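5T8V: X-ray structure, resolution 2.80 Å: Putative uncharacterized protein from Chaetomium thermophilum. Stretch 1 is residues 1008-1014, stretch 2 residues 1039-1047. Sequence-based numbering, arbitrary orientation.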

ATOM      1  N   VAL A1008       4.045  41.843  56.371  1.00 54.67           N
ATOM      2  CA  VAL A1008       4.119  40.419  56.692  1.00 51.77           C
ATOM      3  C   VAL A1008       5.029  39.734  55.679  1.00 49.16           C
ATOM      4  O   VAL A1008       6.034  39.120  56.052  1.00 47.78           O
ATOM      5  N   SER A1009       4.676  39.824  54.395  1.00 59.53           N
ATOM      6  CA  SER A1009       5.570  39.375  53.333  1.00 55.54           C
ATOM      7  C   SER A1009       6.994  39.851  53.592  1.00 54.16           C
ATOM      8  O   SER A1009       7.938  39.052  53.637  1.00 53.29           O
ATOM      9  N   LYS A1010       7.158  41.162  53.781  1.00 63.01           N
ATOM     10  CA  LYS A1010       8.475  41.713  54.068  1.00 61.45           C
ATOM     11  C   LYS A1010       8.996  41.259  55.423  1.00 61.50           C
ATOM     12  O   LYS A1010      10.212  41.222  55.632  1.00 60.94           O
ATOM     13  N   LEU A1011       8.107  40.925  56.359  1.00 61.73           N
ATOM     14  CA  LEU A1011       8.560  40.385  57.637  1.00 62.15           C
ATOM     15  C   LEU A1011       9.177  39.005  57.448  1.00 59.86           C
ATOM     16  O   LEU A1011      10.281  38.730  57.938  1.00 60.14           O
ATOM     17  N   MET A1012       8.482  38.129  56.720  1.00 54.57           N
ATOM     18  CA  MET A1012       9.022  36.807  56.423  1.00 52.36           C
ATOM     19  C   MET A1012      10.348  36.918  55.679  1.00 51.35           C
ATOM     20  O   MET A1012      11.354  36.315  56.077  1.00 50.90           O
ATOM     21  N   VAL A1013      10.373  37.704  54.600  1.00 42.88           N
ATOM     22  CA  VAL A1013      11.607  37.880  53.837  1.00 42.21           C
ATOM     23  C   VAL A1013      12.723  38.387  54.742  1.00 43.15           C
ATOM     24  O   VAL A1013      13.840  37.856  54.742  1.00 42.42           O
ATOM     25  N   ASP A1014      12.433  39.423  55.533  1.00 54.01           N
ATOM     26  CA  ASP A1014      13.452  40.027  56.385  1.00 54.84           C
ATOM     27  C   ASP A1014      13.983  39.046  57.421  1.00 54.77           C
ATOM     28  O   ASP A1014      15.150  39.139  57.820  1.00 55.32           O
ATOM     29  N   VAL A1039       7.866  33.170  48.729  1.00 36.48           N
ATOM     30  CA  VAL A1039       7.201  34.378  49.206  1.00 37.99           C
ATOM     31  C   VAL A1039       7.123  35.415  48.092  1.00 38.52           C
ATOM     32  O   VAL A1039       6.060  35.990  47.828  1.00 39.68           O
ATOM     33  N   CYS A1040       8.249  35.666  47.422  1.00 44.26           N
ATOM     34  CA  CYS A1040       8.306  36.743  46.440  1.00 45.50           C
ATOM     35  C   CYS A1040       7.417  36.454  45.238  1.00 45.55           C
ATOM     36  O   CYS A1040       6.799  37.372  44.686  1.00 47.08           O
ATOM     37  N   GLN A1041       7.337  35.190  44.811  1.00 41.11           N
ATOM     38  CA  GLN A1041       6.576  34.888  43.602  1.00 40.86           C
ATOM     39  C   GLN A1041       5.118  35.308  43.735  1.00 41.81           C
ATOM     40  O   GLN A1041       4.468  35.613  42.730  1.00 42.76           O
ATOM     41  N   SER A1042       4.588  35.336  44.960  1.00 39.36           N
ATOM     42  CA  SER A1042       3.223  35.781  45.207  1.00 41.09           C
ATOM     43  C   SER A1042       3.149  37.190  45.783  1.00 42.76           C
ATOM     44  O   SER A1042       2.049  37.745  45.880  1.00 44.57           O
ATOM     45  N   SER A1043       4.280  37.774  46.171  1.00 47.51           N
ATOM     46  CA  SER A1043       4.355  39.169  46.606  1.00 49.45           C
ATOM     47  C   SER A1043       5.515  39.822  45.866  1.00 48.51           C
ATOM     48  O   SER A1043       6.558  40.126  46.457  1.00 47.60           O
ATOM     49  N   PRO A1044       5.362  40.052  44.560  1.00 47.20           N
ATOM     50  CA  PRO A1044       6.519  40.454  43.743  1.00 47.77           C
ATOM     51  C   PRO A1044       7.211  41.721  44.213  1.00 49.43           C
ATOM     52  O   PRO A1044       8.393  41.907  43.899  1.00 48.75           O
ATOM     53  N   ARG A1045       6.529  42.603  44.945  1.00 60.32           N
ATOM     54  CA  ARG A1045       7.170  43.841  45.373  1.00 62.83           C
ATOM     55  C   ARG A1045       8.377  43.586  46.265  1.00 61.32           C
ATOM     56  O   ARG A1045       9.242  44.461  46.383  1.00 62.40           O
ATOM     57  N   ASN A1046       8.464  42.409  46.889  1.00 46.84           N
ATOM     58  CA  ASN A1046       9.641  42.079  47.682  1.00 45.69           C
ATOM     59  C   ASN A1046      10.865  41.818  46.814  1.00 44.13           C
ATOM     60  O   ASN A1046      11.990  41.965  47.298  1.00 44.19           O
ATOM     61  N   TYR A1047      10.669  41.440  45.548  1.00 47.02           N
ATOM     62  CA  TYR A1047      11.797  41.181  44.658  1.00 46.60           C
ATOM     63  C   TYR A1047      12.748  42.369  44.591  1.00 48.75           C
ATOM     64  O   TYR A1047      13.973  42.197  44.629  1.00 48.48           O
TER

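Where a helix packs against a segment that is leaving its own helix, backbone placement and side-chain rotamers together set which atoms meet, and this small contact, burying 293 Å² in all, illustrates the principle. From the first stretch, S1009, M1012 and V1013 point toward the partner, a spacing of three and four residues that places them on one helical face. V1039, S1043 and N1046 answer from the second. V1039 is the apolar hub. Its t rotamer (chi1 174°) carries CG1 into the contact, where it lies 3.7 Å from CG2 of V1013, also t. M1012 is m, t, m: its CB, CG and SD all stay farther from V1039 CG1 than CE does, and the m turn at chi3 (-73°) brings the methyl in, with M1012 CE 4.0 Å from V1039 CG1. C1040, set sideways with chi1 m, adds a marginal contact, its SG 4.5 Å from V1013 CG2.

Beside this apolar cluster lies a more polar patch, with no clear hydrogen bond across the stretches. N1046, chi1 m, lays its amide over the helix: OD1 approaches S1009 CB at 3.2 Å, ND2 approaches K1010 CA at 3.5 Å, and CG sits 4.0 Å from V1013 CG2. S1009 and S1043, both m, bring their OG atoms to 3.3 Å. K1010, all t, leads its extended chain away, leaving its amine clear of the packing.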

ATOM      1  CB  VAL A1008       2.725  39.761  56.720  1.00 52.44           C
ATOM      2  CG1 VAL A1008       2.825  38.331  57.234  1.00 51.21           C
ATOM      3  CG2 VAL A1008       1.767  40.576  57.584  1.00 55.14           C
ATOM      4  CB  SER A1009       5.069  39.894  51.984  1.00 55.96           C
ATOM      5  OG  SER A1009       3.653  39.863  51.916  1.00 57.21           O
ATOM      6  CB  LYS A1010       8.432  43.239  54.008  1.00 63.39           C
ATOM      7  CG  LYS A1010       9.683  43.904  54.549  1.00 63.70           C
ATOM      8  CD  LYS A1010       9.840  45.317  54.026  1.00 65.69           C
ATOM      9  CE  LYS A1010      11.006  46.020  54.698  1.00 67.85           C
ATOM     10  NZ  LYS A1010      11.384  47.274  53.993  1.00 70.45           N
ATOM     11  CB  LEU A1011       7.394  40.333  58.628  1.00 63.71           C
ATOM     12  CG  LEU A1011       7.676  39.739  60.011  1.00 64.06           C
ATOM     13  CD1 LEU A1011       8.837  40.448  60.693  1.00 65.24           C
ATOM     14  CD2 LEU A1011       6.428  39.809  60.880  1.00 64.58           C
ATOM     15  CB  MET A1012       8.001  36.007  55.611  1.00 50.97           C
ATOM     16  CG  MET A1012       6.656  35.851  56.318  1.00 51.96           C
ATOM     17  SD  MET A1012       5.450  34.840  55.434  1.00 51.30           S
ATOM     18  CE  MET A1012       4.977  35.936  54.103  1.00 51.13           C
ATOM     19  CB  VAL A1013      11.369  38.830  52.648  1.00 43.31           C
ATOM     20  CG1 VAL A1013      12.682  39.142  51.931  1.00 44.10           C
ATOM     21  CG2 VAL A1013      10.367  38.221  51.675  1.00 42.43           C
ATOM     22  CB  ASP A1014      12.888  41.267  57.081  1.00 56.98           C
ATOM     23  CG  ASP A1014      12.755  42.452  56.144  1.00 58.01           C
ATOM     24  OD1 ASP A1014      12.697  42.236  54.914  1.00 57.67           O
ATOM     25  OD2 ASP A1014      12.706  43.599  56.638  1.00 59.08           O
ATOM     26  CB  VAL A1039       7.926  34.936  50.443  1.00 38.59           C
ATOM     27  CG1 VAL A1039       7.332  36.277  50.864  1.00 40.41           C
ATOM     28  CG2 VAL A1039       7.856  33.939  51.591  1.00 38.33           C
ATOM     29  CB  CYS A1040       9.748  36.967  45.991  1.00 45.54           C
ATOM     30  SG  CYS A1040      10.825  37.640  47.270  1.00 46.75           S
ATOM     31  CB  GLN A1041       6.681  33.399  43.266  1.00 39.75           C
ATOM     32  CG  GLN A1041       5.730  32.495  44.031  1.00 39.38           C
ATOM     33  CD  GLN A1041       5.849  31.050  43.604  1.00 38.26           C
ATOM     34  OE1 GLN A1041       4.860  30.421  43.230  1.00 38.46           O
ATOM     35  NE2 GLN A1041       7.064  30.514  43.651  1.00 37.45           N
ATOM     36  CB  SER A1042       2.511  34.810  46.153  1.00 41.17           C
ATOM     37  OG  SER A1042       2.288  33.561  45.520  1.00 40.19           O
ATOM     38  CB  SER A1043       4.530  39.273  48.121  1.00 50.34           C
ATOM     39  OG  SER A1043       3.391  38.769  48.800  1.00 50.79           O
ATOM     40  CB  PRO A1044       5.912  40.637  42.345  1.00 47.91           C
ATOM     41  CG  PRO A1044       4.676  39.803  42.352  1.00 47.20           C
ATOM     42  CD  PRO A1044       4.145  39.884  43.746  1.00 47.39           C
ATOM     43  CB  ARG A1045       6.164  44.738  46.093  1.00 66.71           C
ATOM     44  CG  ARG A1045       5.141  45.373  45.158  1.00 70.48           C
ATOM     45  CD  ARG A1045       4.877  46.831  45.502  1.00 74.99           C
ATOM     46  NE  ARG A1045       6.096  47.638  45.453  1.00 78.57           N
ATOM     47  CZ  ARG A1045       6.637  48.125  44.339  1.00 78.92           C
ATOM     48  NH1 ARG A1045       6.081  47.890  43.158  1.00 78.31           N
ATOM     49  NH2 ARG A1045       7.747  48.850  44.405  1.00 79.30           N
ATOM     50  CB  ASN A1046       9.361  40.859  48.561  1.00 44.90           C
ATOM     51  CG  ASN A1046       8.509  41.198  49.770  1.00 46.82           C
ATOM     52  OD1 ASN A1046       7.399  40.688  49.925  1.00 47.15           O
ATOM     53  ND2 ASN A1046       9.029  42.060  50.637  1.00 48.14           N
ATOM     54  CB  TYR A1047      11.296  40.849  43.251  1.00 45.31           C
ATOM     55  CG  TYR A1047      10.907  39.406  43.016  1.00 43.28           C
ATOM     56  CD1 TYR A1047      11.848  38.388  43.099  1.00 41.63           C
ATOM     57  CD2 TYR A1047       9.605  39.066  42.676  1.00 43.23           C
ATOM     58  CE1 TYR A1047      11.498  37.070  42.871  1.00 40.10           C
ATOM     59  CE2 TYR A1047       9.245  37.752  42.445  1.00 41.90           C
ATOM     60  CZ  TYR A1047      10.195  36.759  42.543  1.00 40.41           C
ATOM     61  OH  TYR A1047       9.837  35.450  42.313  1.00 39.28           O
TER